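Local coordinates for organophosphorus hydrolase (Pseudomonas oleovorans, PDB 4O98), which hydrolyses lactones in its native form and, as this engineered variant, phosphotriesters, probably with a metal-bound water at its two-zinc metallo-beta-lactamase-type site, at residues Ser60-Ile65 with Val262-Val267; Ala222-Thr227 with Ser269-Gln274; Gly97-Leu102 with Val132-Leu137; Asn159-Val164 with Met202-Pro207. All coordinates share one frame; numbering follows the deposited sequence.

Contact 1. Residues Ser60-Ile65 with Val262-Val267; sequences SLLKGI and VWEFDV
L62 and E264 bring their CA atoms to within 4.0 Å where two irregular segments pass in roughly opposite directions, 149° apart, the second folding into a type I turn from W263 to D266. L62 is the residue most engaged. Its CB sits over one face of the six-membered ring of the engineered W263, in a CH-pi contact 3.7 Å from the centroid and 21° off the ring normal. CD1 of L62 continues along the same indole to CH2, 3.4 Å away, while CD2 rests on E264 CB and slants against CE2 of F265. K63 comes to the indole differently: its chain bends at chi2 and chi3, and NZ stops at the ring's edge, 3.8 Å from CE3, so this is not a cation-pi pair. K63 CA gives a CA-H...O contact to V262 O at 3.1 Å. E264, bent at chi2, brings OE2 to 2.9 Å from L61 O; both are acceptors, an unfavourable pairing unless, perhaps, the carboxylate is protonated. The contact is thus held by apolar and weak C-H interactions, and it buries the K63 ammonium without a polar partner in the model, which may disfavour its charged form.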
loop_
_atom_site.group_PDB
_atom_site.type_symbol
_atom_site.label_atom_id
_atom_site.label_comp_id
_atom_site.label_asym_id
_atom_site.label_seq_id
_atom_site.Cartn_x
_atom_site.Cartn_y
_atom_site.Cartn_z
ATOM N N SER B 60 -1.933 24.483 6.157
ATOM C CA SER B 60 -2.041 25.885 5.797
ATOM C C SER B 60 -0.724 26.343 5.258
ATOM O O SER B 60 0.130 25.529 4.891
ATOM C CB SER B 60 -2.288 26.724 7.035
ATOM O OG SER B 60 -1.078 26.830 7.773
ATOM N N LEU B 61 -0.562 27.667 5.218
ATOM C CA LEU B 61 0.754 28.309 5.139
ATOM C C LEU B 61 1.489 27.862 3.877
ATOM O O LEU B 61 1.967 28.676 3.072
ATOM C CB LEU B 61 1.571 27.939 6.395
ATOM C CG LEU B 61 2.198 28.980 7.331
ATOM C CD1 LEU B 61 1.173 29.989 7.844
ATOM C CD2 LEU B 61 2.886 28.266 8.499
ATOM N N LEU B 62 1.550 26.540 3.744
ATOM C CA LEU B 62 2.157 25.829 2.653
ATOM C C LEU B 62 0.973 25.423 1.785
ATOM O O LEU B 62 0.418 24.369 2.030
ATOM C CB LEU B 62 2.868 24.615 3.277
ATOM C CG LEU B 62 3.152 24.680 4.809
ATOM C CD1 LEU B 62 3.642 23.365 5.392
ATOM C CD2 LEU B 62 4.149 25.759 5.235
ATOM N N LYS B 63 0.567 26.296 0.836
ATOM C CA LYS B 63 -0.670 26.189 -0.005
ATOM C C LYS B 63 -1.005 27.450 -0.879
ATOM O O LYS B 63 -0.372 28.506 -0.739
ATOM C CB LYS B 63 -1.900 25.836 0.848
ATOM C CG LYS B 63 -2.210 24.324 0.950
ATOM C CD LYS B 63 -1.392 23.517 -0.060
ATOM C CE LYS B 63 -0.972 22.145 0.445
ATOM N NZ LYS B 63 -0.042 21.586 -0.579
ATOM N N GLY B 64 -1.999 27.332 -1.770
ATOM C CA GLY B 64 -2.515 28.464 -2.543
ATOM C C GLY B 64 -4.003 28.479 -2.955
ATOM O O GLY B 64 -4.338 29.000 -4.030
ATOM N N ILE B 65 -4.895 27.907 -2.132
ATOM C CA ILE B 65 -6.360 27.984 -2.354
ATOM C C ILE B 65 -7.139 28.180 -1.052
ATOM O O ILE B 65 -6.564 28.197 0.035
ATOM C CB ILE B 65 -6.979 26.703 -3.003
ATOM C CG1 ILE B 65 -6.728 25.461 -2.135
ATOM C CG2 ILE B 65 -6.519 26.513 -4.434
ATOM C CD1 ILE B 65 -7.435 24.209 -2.629
ATOM N N VAL B 262 0.381 25.643 -4.712
ATOM C CA VAL B 262 1.820 25.663 -4.496
ATOM C C VAL B 262 2.169 25.294 -3.077
ATOM O O VAL B 262 1.294 25.179 -2.217
ATOM C CB VAL B 262 2.412 27.044 -4.807
ATOM C CG1 VAL B 262 2.007 27.476 -6.196
ATOM C CG2 VAL B 262 1.952 28.067 -3.782
ATOM N N TRP B 263 3.464 25.116 -2.841
ATOM C CA TRP B 263 3.978 24.732 -1.536
ATOM C C TRP B 263 4.850 25.874 -1.004
ATOM O O TRP B 263 5.642 26.449 -1.759
ATOM C CB TRP B 263 4.780 23.436 -1.700
ATOM C CG TRP B 263 5.426 22.890 -0.469
ATOM C CD1 TRP B 263 6.763 22.846 -0.192
ATOM C CD2 TRP B 263 4.767 22.272 0.642
ATOM N NE1 TRP B 263 6.974 22.252 1.031
ATOM C CE2 TRP B 263 5.764 21.891 1.562
ATOM C CE3 TRP B 263 3.429 22.001 0.945
ATOM C CZ2 TRP B 263 5.461 21.254 2.765
ATOM C CZ3 TRP B 263 3.132 21.371 2.134
ATOM C CH2 TRP B 263 4.141 21.002 3.029
ATOM N N GLU B 264 4.710 26.203 0.280
ATOM C CA GLU B 264 5.434 27.335 0.870
ATOM C C GLU B 264 6.959 27.227 0.731
ATOM O O GLU B 264 7.655 28.244 0.707
ATOM C CB GLU B 264 5.071 27.482 2.350
ATOM C CG GLU B 264 5.638 28.706 3.068
ATOM C CD GLU B 264 4.746 29.931 2.944
ATOM O OE1 GLU B 264 4.658 30.712 3.923
ATOM O OE2 GLU B 264 4.135 30.116 1.867
ATOM N N PHE B 265 7.481 26.006 0.636
ATOM C CA PHE B 265 8.926 25.827 0.585
ATOM C C PHE B 265 9.463 25.602 -0.813
ATOM O O PHE B 265 10.649 25.278 -0.983
ATOM C CB PHE B 265 9.362 24.687 1.498
ATOM C CG PHE B 265 9.132 24.969 2.940
ATOM C CD1 PHE B 265 9.965 25.840 3.622
ATOM C CD2 PHE B 265 8.079 24.379 3.616
ATOM C CE1 PHE B 265 9.757 26.113 4.962
ATOM C CE2 PHE B 265 7.862 24.648 4.957
ATOM C CZ PHE B 265 8.704 25.515 5.629
ATOM N N ASP B 266 8.598 25.736 -1.811
ATOM C CA ASP B 266 9.078 25.800 -3.175
ATOM C C ASP B 266 9.932 27.077 -3.224
ATOM O O ASP B 266 9.445 28.153 -2.866
ATOM C CB ASP B 266 7.907 25.904 -4.149
ATOM C CG ASP B 266 7.158 24.584 -4.329
ATOM O OD1 ASP B 266 7.753 23.505 -4.112
ATOM O OD2 ASP B 266 5.967 24.628 -4.711
ATOM N N VAL B 267 11.200 26.970 -3.620
ATOM C CA VAL B 267 12.054 28.163 -3.678
ATOM C C VAL B 267 11.464 29.164 -4.680
ATOM O O VAL B 267 11.359 30.362 -4.391
ATOM C CB VAL B 267 13.529 27.815 -3.999
ATOM C CG1 VAL B 267 14.329 29.066 -4.369
ATOM C CG2 VAL B 267 14.171 27.104 -2.802
#

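Contact 2. Residues Ala222-Thr227 with Ser269-Gln274; sequences ASSGHT and SDQARQ. With ZN (zinc ion), chain F.
The carboxamide of Q271 meets S224 and G225 with one face: S224 OG lies over it, 3.2 Å from Q271 NE2, which is why the angle is too poor for a hydrogen bond. G225 CA approaches the same side more obliquely and ends 3.4 Å from Q271 OE1. The amide gets there because CG stands opposite the backbone N (chi1 -172°) and the chain runs on extended, leaving the helix directly toward the loop. A second flat group, the imidazole of H226, belongs to a residue that touches the helix with its backbone but turns its ring away; at the ring's edge NE2 binds zinc at 2.0 Å, and a water in the ring plane at that edge is a further zinc ligand, 2.1 Å from the metal. H139, H141 and D247 bind the same ion, in the histidine-rich site of the metallo-beta-lactamase alpha-beta/beta-alpha sandwich; the loop after strand 218-222 contributes H226 to it. On its far side the imidazole is held by D266, whose OD1 accepts from H226 ND1 at 2.8 Å, a second-shell bond that fixes the ring's rotation. With no side chain, and at phi 141°, G225 brings its CA to 3.7 Å from A272 N. The loop closes on itself through G225 N to T227 O at 2.9 Å. Further along the same helix S275 OG bonds to S224 O, and the CB of A272 packs 3.7 Å from H226 N, just behind the zinc ligand.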
loop_
_atom_site.group_PDB
_atom_site.type_symbol
_atom_site.label_atom_id
_atom_site.label_comp_id
_atom_site.label_asym_id
_atom_site.label_seq_id
_atom_site.Cartn_x
_atom_site.Cartn_y
_atom_site.Cartn_z
ATOM N N ALA B 222 14.766 17.454 -16.151
ATOM C CA ALA B 222 14.842 18.684 -15.368
ATOM C C ALA B 222 13.449 19.047 -14.887
ATOM O O ALA B 222 12.481 18.939 -15.646
ATOM C CB ALA B 222 15.432 19.817 -16.188
ATOM N N SER B 223 13.355 19.469 -13.630
ATOM C CA SER B 223 12.074 19.791 -13.018
ATOM C C SER B 223 12.304 20.836 -11.935
ATOM O O SER B 223 11.825 20.704 -10.803
ATOM C CB SER B 223 11.431 18.530 -12.424
ATOM O OG SER B 223 12.309 17.884 -11.510
ATOM N N SER B 224 13.048 21.880 -12.290
ATOM C CA SER B 224 13.437 22.897 -11.326
ATOM C C SER B 224 12.233 23.714 -10.876
ATOM O O SER B 224 11.195 23.747 -11.554
ATOM C CB SER B 224 14.494 23.813 -11.925
ATOM O OG SER B 224 13.938 24.567 -12.983
ATOM N N GLY B 225 12.381 24.354 -9.718
ATOM C CA GLY B 225 11.339 25.191 -9.149
ATOM C C GLY B 225 11.260 25.012 -7.644
ATOM O O GLY B 225 11.432 25.980 -6.886
ATOM N N HIS B 226 10.999 23.775 -7.211
ATOM C CA HIS B 226 10.960 23.436 -5.788
ATOM C C HIS B 226 12.293 23.812 -5.159
ATOM O O HIS B 226 12.340 24.307 -4.029
ATOM C CB HIS B 226 10.653 21.948 -5.596
ATOM C CG HIS B 226 10.763 21.479 -4.176
ATOM N ND1 HIS B 226 9.877 21.866 -3.192
ATOM C CD2 HIS B 226 11.649 20.647 -3.584
ATOM C CE1 HIS B 226 10.221 21.295 -2.048
ATOM N NE2 HIS B 226 11.295 20.553 -2.257
ATOM N N THR B 227 13.370 23.583 -5.908
ATOM C CA THR B 227 14.680 24.161 -5.618
ATOM C C THR B 227 15.271 24.457 -6.995
ATOM O O THR B 227 14.733 23.969 -7.994
ATOM C CB THR B 227 15.589 23.202 -4.836
ATOM O OG1 THR B 227 15.839 22.029 -5.627
ATOM C CG2 THR B 227 14.977 22.821 -3.488
ATOM N N SER B 269 7.900 29.193 -6.534
ATOM C CA SER B 269 6.632 28.465 -6.602
ATOM C C SER B 269 6.025 28.495 -7.999
ATOM O O SER B 269 5.381 27.520 -8.419
ATOM C CB SER B 269 5.626 28.954 -5.549
ATOM O OG SER B 269 5.093 30.224 -5.887
ATOM N N ASP B 270 6.234 29.600 -8.718
ATOM C CA ASP B 270 5.725 29.724 -10.083
ATOM C C ASP B 270 6.358 28.674 -10.978
ATOM O O ASP B 270 5.679 28.014 -11.769
ATOM C CB ASP B 270 6.037 31.100 -10.661
ATOM C CG ASP B 270 5.205 32.197 -10.050
ATOM O OD1 ASP B 270 4.062 31.917 -9.647
ATOM O OD2 ASP B 270 5.704 33.346 -9.987
ATOM N N GLN B 271 7.672 28.535 -10.853
ATOM C CA GLN B 271 8.425 27.605 -11.678
ATOM C C GLN B 271 8.075 26.171 -11.270
ATOM O O GLN B 271 8.009 25.262 -12.108
ATOM C CB GLN B 271 9.927 27.882 -11.517
ATOM C CG GLN B 271 10.844 27.112 -12.468
ATOM C CD GLN B 271 12.330 27.436 -12.254
ATOM O OE1 GLN B 271 12.810 27.512 -11.115
ATOM N NE2 GLN B 271 13.059 27.630 -13.354
ATOM N N ALA B 272 7.839 25.976 -9.976
ATOM C CA ALA B 272 7.455 24.660 -9.466
ATOM C C ALA B 272 6.105 24.207 -10.048
ATOM O O ALA B 272 5.938 23.031 -10.397
ATOM C CB ALA B 272 7.437 24.659 -7.940
ATOM N N ARG B 273 5.161 25.147 -10.160
ATOM C CA ARG B 273 3.863 24.895 -10.798
ATOM C C ARG B 273 4.062 24.404 -12.230
ATOM O O ARG B 273 3.469 23.408 -12.648
ATOM C CB ARG B 273 3.010 26.174 -10.833
ATOM C CG ARG B 273 2.046 26.401 -9.650
ATOM C CD ARG B 273 1.347 27.780 -9.762
ATOM N NE ARG B 273 1.437 28.296 -11.132
ATOM C CZ ARG B 273 1.944 29.484 -11.467
ATOM N NH1 ARG B 273 2.384 30.317 -10.532
ATOM N NH2 ARG B 273 1.999 29.851 -12.745
ATOM N N GLN B 274 4.902 25.100 -12.986
ATOM C CA GLN B 274 5.108 24.745 -14.388
ATOM C C GLN B 274 5.731 23.354 -14.559
ATOM O O GLN B 274 5.254 22.559 -15.373
ATOM C CB GLN B 274 5.939 25.812 -15.102
ATOM C CG GLN B 274 5.340 27.222 -14.979
ATOM C CD GLN B 274 6.133 28.284 -15.734
ATOM O OE1 GLN B 274 7.183 28.001 -16.327
ATOM N NE2 GLN B 274 5.631 29.517 -15.712
HETATM ZN ZN ZN F . 12.155 19.225 -0.952
HETATM O O HOH W 1 11.910 18.437 0.988
#

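Contact 3. Residues Gly97-Leu102 with Val132-Leu137; sequences GDNLVL and VDTVLL
L100 and L102 face V132 to L136 through backbone bonds of parallel strand type. L102 N donates to T134 O at 2.9 Å, L102 O accepts from L136 N at 2.8 Å, and before the strand proper D133 N reaches L100 O over a longer 3.2 Å. V101 pairs with T134 and L102 with V135. The polar side-chain bonds gather on the D133 carboxylate, folded back over its own backbone by chi1 of 62°. Its OD2 takes L100 N on the syn side at 2.9 Å. Its OD1 takes two donors from opposite faces of the carboxylate: N99 ND2 at 2.8 Å, nearly straight at 162°, and the hydroxyl of T134 at 2.6 Å. D133 OD1 lies close to the amide plane of N99, while ND2 stands 38° out of the carboxylate plane. Three bonds therefore pin the group where the strands begin. Apolar contacts fill both sides of the sheet: V101 CG2 meets L136 CD2 at 3.9 Å on one, while L102 CB meets V132 CG1 on the other. The pair frames a beta-alpha-beta unit that runs through helix 118-124, with strand 85-95 flanking 100-103 and strand 161-165 flanking 134-136.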
loop_
_atom_site.group_PDB
_atom_site.type_symbol
_atom_site.label_atom_id
_atom_site.label_comp_id
_atom_site.label_asym_id
_atom_site.label_seq_id
_atom_site.Cartn_x
_atom_site.Cartn_y
_atom_site.Cartn_z
ATOM N N GLY B 97 21.523 -4.073 -12.520
ATOM C CA GLY B 97 22.387 -5.106 -13.059
ATOM C C GLY B 97 23.793 -4.555 -13.250
ATOM O O GLY B 97 24.769 -5.202 -12.872
ATOM N N ASP B 98 23.904 -3.361 -13.826
ATOM C CA ASP B 98 25.205 -2.694 -13.916
ATOM C C ASP B 98 25.534 -1.900 -12.641
ATOM O O ASP B 98 26.700 -1.782 -12.260
ATOM C CB ASP B 98 25.261 -1.770 -15.132
ATOM C CG ASP B 98 25.074 -2.511 -16.444
ATOM O OD1 ASP B 98 25.509 -3.683 -16.551
ATOM O OD2 ASP B 98 24.492 -1.908 -17.375
ATOM N N ASN B 99 24.507 -1.362 -11.981
ATOM C CA ASN B 99 24.712 -0.548 -10.779
ATOM C C ASN B 99 23.710 -0.807 -9.647
ATOM O O ASN B 99 22.562 -1.189 -9.891
ATOM C CB ASN B 99 24.661 0.940 -11.134
ATOM C CG ASN B 99 25.763 1.355 -12.076
ATOM O OD1 ASN B 99 25.600 1.321 -13.294
ATOM N ND2 ASN B 99 26.892 1.756 -11.518
ATOM N N LEU B 100 24.145 -0.588 -8.410
ATOM C CA LEU B 100 23.202 -0.441 -7.306
ATOM C C LEU B 100 23.109 1.050 -6.991
ATOM O O LEU B 100 24.005 1.624 -6.364
ATOM C CB LEU B 100 23.640 -1.218 -6.072
ATOM C CG LEU B 100 22.591 -1.303 -4.960
ATOM C CD1 LEU B 100 21.336 -2.028 -5.467
ATOM C CD2 LEU B 100 23.161 -1.996 -3.723
ATOM N N VAL B 101 22.035 1.680 -7.457
ATOM C CA VAL B 101 21.894 3.121 -7.311
ATOM C C VAL B 101 20.762 3.509 -6.353
ATOM O O VAL B 101 19.619 3.043 -6.474
ATOM C CB VAL B 101 21.761 3.818 -8.697
ATOM C CG1 VAL B 101 21.055 2.927 -9.691
ATOM C CG2 VAL B 101 21.061 5.163 -8.577
ATOM N N LEU B 102 21.101 4.344 -5.376
ATOM C CA LEU B 102 20.127 4.849 -4.429
ATOM C C LEU B 102 19.733 6.274 -4.814
ATOM O O LEU B 102 20.588 7.157 -4.895
ATOM C CB LEU B 102 20.719 4.826 -3.020
ATOM C CG LEU B 102 19.838 5.323 -1.869
ATOM C CD1 LEU B 102 18.551 4.481 -1.723
ATOM C CD2 LEU B 102 20.644 5.335 -0.567
ATOM N N VAL B 132 26.168 0.059 -2.265
ATOM C CA VAL B 132 25.687 1.176 -3.075
ATOM C C VAL B 132 26.863 1.883 -3.755
ATOM O O VAL B 132 27.750 2.423 -3.080
ATOM C CB VAL B 132 24.878 2.187 -2.219
ATOM C CG1 VAL B 132 24.424 3.385 -3.063
ATOM C CG2 VAL B 132 23.677 1.504 -1.595
ATOM N N ASP B 133 26.875 1.891 -5.087
ATOM C CA ASP B 133 27.974 2.535 -5.807
ATOM C C ASP B 133 27.635 3.949 -6.299
ATOM O O ASP B 133 28.530 4.755 -6.575
ATOM C CB ASP B 133 28.459 1.660 -6.967
ATOM C CG ASP B 133 27.390 1.423 -8.015
ATOM O OD1 ASP B 133 27.107 2.352 -8.801
ATOM O OD2 ASP B 133 26.863 0.293 -8.076
ATOM N N THR B 134 26.343 4.245 -6.400
ATOM C CA THR B 134 25.901 5.565 -6.831
ATOM C C THR B 134 24.717 6.048 -5.993
ATOM O O THR B 134 23.772 5.294 -5.743
ATOM C CB THR B 134 25.496 5.550 -8.305
ATOM O OG1 THR B 134 26.497 4.859 -9.060
ATOM C CG2 THR B 134 25.315 6.985 -8.844
ATOM N N VAL B 135 24.791 7.300 -5.545
ATOM C CA VAL B 135 23.655 7.981 -4.948
ATOM C C VAL B 135 23.246 9.128 -5.859
ATOM O O VAL B 135 24.054 10.017 -6.137
ATOM C CB VAL B 135 23.984 8.555 -3.579
ATOM C CG1 VAL B 135 22.814 9.379 -3.083
ATOM C CG2 VAL B 135 24.306 7.430 -2.589
ATOM N N LEU B 136 22.007 9.086 -6.348
ATOM C CA LEU B 136 21.447 10.174 -7.149
ATOM C C LEU B 136 20.597 11.056 -6.235
ATOM O O LEU B 136 19.785 10.539 -5.450
ATOM C CB LEU B 136 20.575 9.601 -8.264
ATOM C CG LEU B 136 21.110 9.571 -9.699
ATOM C CD1 LEU B 136 22.607 9.361 -9.720
ATOM C CD2 LEU B 136 20.413 8.504 -10.538
ATOM N N LEU B 137 20.776 12.375 -6.304
ATOM C CA LEU B 137 19.958 13.248 -5.468
ATOM C C LEU B 137 19.042 14.107 -6.319
ATOM O O LEU B 137 19.494 14.789 -7.233
ATOM C CB LEU B 137 20.825 14.125 -4.565
ATOM C CG LEU B 137 21.743 13.474 -3.519
ATOM C CD1 LEU B 137 22.632 14.535 -2.880
ATOM C CD2 LEU B 137 20.966 12.743 -2.434
#

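Contact 4. Residues Asn159-Val164 with Met202-Pro207; sequences NATVEV and MNKLKP
A parallel strand pair forms one margin of the seven-stranded mixed sheet in this metallo-beta-lactamase fold: V162, E163 and V164 run beside L205, K206 and P207, and 205-208 is the outermost strand on this side of the sheet, within the chain. Helix 186-201 ends in a Schellman motif at N203, just before K204 joins the sheet. The backbones exchange three bonds: V162 N to K204 O at 2.8 Å and almost perfectly straight (178°), K206 N to V162 O at 2.8 Å, and V164 N to K206 O at 3.1 Å. P207, which has no N-H to give, offers its CA to V164 O at 3.2 Å instead. The K204 side chain, bent at chi2 and chi4, crosses T161 and brings NZ to 3.2 Å from N159 O, at an angle too poor for a hydrogen bond. On the face of V162 and V164, L205 CD1 rests against the CG1 methyls of both, 3.9 Å from that of V164. On the other face E163 and K206 lie side by side. The glutamate bends at chi2 (-86°) so that its carboxylate runs along the extended lysine chain, and E163 OE1 receives K206 NZ on its syn lone pair at 2.9 Å in a salt bridge.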
loop_
_atom_site.group_PDB
_atom_site.type_symbol
_atom_site.label_atom_id
_atom_site.label_comp_id
_atom_site.label_asym_id
_atom_site.label_seq_id
_atom_site.Cartn_x
_atom_site.Cartn_y
_atom_site.Cartn_z
ATOM N N ASN B 159 31.218 3.521 -0.177
ATOM C CA ASN B 159 31.745 3.243 -1.510
ATOM C C ASN B 159 31.037 3.975 -2.629
ATOM O O ASN B 159 31.330 3.747 -3.797
ATOM C CB ASN B 159 31.677 1.745 -1.787
ATOM C CG ASN B 159 32.458 0.953 -0.784
ATOM O OD1 ASN B 159 33.560 1.345 -0.405
ATOM N ND2 ASN B 159 31.882 -0.149 -0.314
ATOM N N ALA B 160 30.103 4.854 -2.284
ATOM C CA ALA B 160 29.255 5.468 -3.307
ATOM C C ALA B 160 29.780 6.800 -3.846
ATOM O O ALA B 160 30.405 7.577 -3.125
ATOM C CB ALA B 160 27.840 5.633 -2.784
ATOM N N THR B 161 29.527 7.050 -5.126
ATOM C CA THR B 161 29.707 8.376 -5.692
ATOM C C THR B 161 28.366 9.104 -5.581
ATOM O O THR B 161 27.319 8.520 -5.879
ATOM C CB THR B 161 30.143 8.302 -7.168
ATOM O OG1 THR B 161 31.483 7.801 -7.246
ATOM C CG2 THR B 161 30.087 9.676 -7.827
ATOM N N VAL B 162 28.389 10.363 -5.145
ATOM C CA VAL B 162 27.167 11.154 -5.031
ATOM C C VAL B 162 27.007 12.092 -6.213
ATOM O O VAL B 162 27.846 12.965 -6.445
ATOM C CB VAL B 162 27.120 11.957 -3.730
ATOM C CG1 VAL B 162 25.865 12.847 -3.687
ATOM C CG2 VAL B 162 27.142 11.020 -2.545
ATOM N N GLU B 163 25.933 11.898 -6.971
ATOM C CA GLU B 163 25.638 12.748 -8.122
ATOM C C GLU B 163 24.616 13.825 -7.739
ATOM O O GLU B 163 23.476 13.511 -7.362
ATOM C CB GLU B 163 25.094 11.902 -9.272
ATOM C CG GLU B 163 25.992 10.734 -9.671
ATOM C CD GLU B 163 27.061 11.148 -10.666
ATOM O OE1 GLU B 163 27.710 10.257 -11.261
ATOM O OE2 GLU B 163 27.243 12.375 -10.855
ATOM N N VAL B 164 25.029 15.089 -7.824
ATOM C CA VAL B 164 24.148 16.201 -7.485
ATOM C C VAL B 164 24.057 17.128 -8.693
ATOM O O VAL B 164 25.067 17.412 -9.333
ATOM C CB VAL B 164 24.647 16.949 -6.220
ATOM C CG1 VAL B 164 26.021 17.517 -6.445
ATOM C CG2 VAL B 164 23.690 18.058 -5.820
ATOM N N MET B 202 36.653 12.592 0.022
ATOM C CA MET B 202 37.236 11.461 -0.685
ATOM C C MET B 202 37.003 11.560 -2.191
ATOM O O MET B 202 37.102 10.566 -2.909
ATOM C CB MET B 202 36.709 10.136 -0.121
ATOM C CG MET B 202 35.211 10.087 0.060
ATOM S SD MET B 202 34.579 8.556 0.800
ATOM C CE MET B 202 35.494 8.515 2.339
ATOM N N ASN B 203 36.696 12.768 -2.659
ATOM C CA ASN B 203 36.511 13.034 -4.088
ATOM C C ASN B 203 35.390 12.203 -4.722
ATOM O O ASN B 203 35.438 11.849 -5.910
ATOM C CB ASN B 203 37.828 12.860 -4.855
ATOM C CG ASN B 203 38.043 13.952 -5.881
ATOM O OD1 ASN B 203 37.763 13.774 -7.070
ATOM N ND2 ASN B 203 38.529 15.102 -5.422
ATOM N N LYS B 204 34.381 11.904 -3.908
ATOM C CA LYS B 204 33.233 11.121 -4.344
ATOM C C LYS B 204 31.990 12.004 -4.495
ATOM O O LYS B 204 30.861 11.499 -4.478
ATOM C CB LYS B 204 32.948 9.988 -3.353
ATOM C CG LYS B 204 33.999 8.869 -3.324
ATOM C CD LYS B 204 34.257 8.302 -4.715
ATOM C CE LYS B 204 34.714 6.842 -4.657
ATOM N NZ LYS B 204 33.596 5.889 -4.360
ATOM N N LEU B 205 32.194 13.318 -4.629
ATOM C CA LEU B 205 31.088 14.244 -4.883
ATOM C C LEU B 205 31.141 14.810 -6.299
ATOM O O LEU B 205 32.082 15.514 -6.663
ATOM C CB LEU B 205 31.063 15.381 -3.870
ATOM C CG LEU B 205 30.002 16.436 -4.208
ATOM C CD1 LEU B 205 28.608 15.843 -4.079
ATOM C CD2 LEU B 205 30.153 17.677 -3.342
ATOM N N LYS B 206 30.118 14.506 -7.090
ATOM C CA LYS B 206 30.148 14.804 -8.513
ATOM C C LYS B 206 28.983 15.689 -8.966
ATOM O O LYS B 206 27.859 15.210 -9.145
ATOM C CB LYS B 206 30.174 13.490 -9.302
ATOM C CG LYS B 206 30.135 13.627 -10.821
ATOM C CD LYS B 206 30.338 12.247 -11.485
ATOM C CE LYS B 206 29.773 12.197 -12.912
ATOM N NZ LYS B 206 29.554 10.791 -13.402
ATOM N N PRO B 207 29.244 16.994 -9.142
ATOM C CA PRO B 207 28.222 17.838 -9.767
ATOM C C PRO B 207 28.183 17.571 -11.264
ATOM O O PRO B 207 29.231 17.584 -11.906
ATOM C CB PRO B 207 28.709 19.264 -9.473
ATOM C CG PRO B 207 29.665 19.111 -8.310
ATOM C CD PRO B 207 30.331 17.790 -8.551
#

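Contacts 1 and 2 meet directly behind the zinc ligand H226: besides the D266-H226 bond, V267 N of contact 1 bonds to H226 O of contact 2 at 2.9 Å, so the end of the W263-D266 turn and V267 are placed to hold the zinc-binding histidine. The engineered W263 has its side chain about 6 Å from a zinc ion, consistent with a place at the substrate pocket. Contacts 3 and 4 share the seven-stranded sheet, where V135 O and V135 N bond to E163 N and T161 O, each at 2.8 Å. Their centres lie 11 Å apart, against 26 Å from contact 2 to contact 3, and the V164 side chain is about 13 Å from a zinc ion.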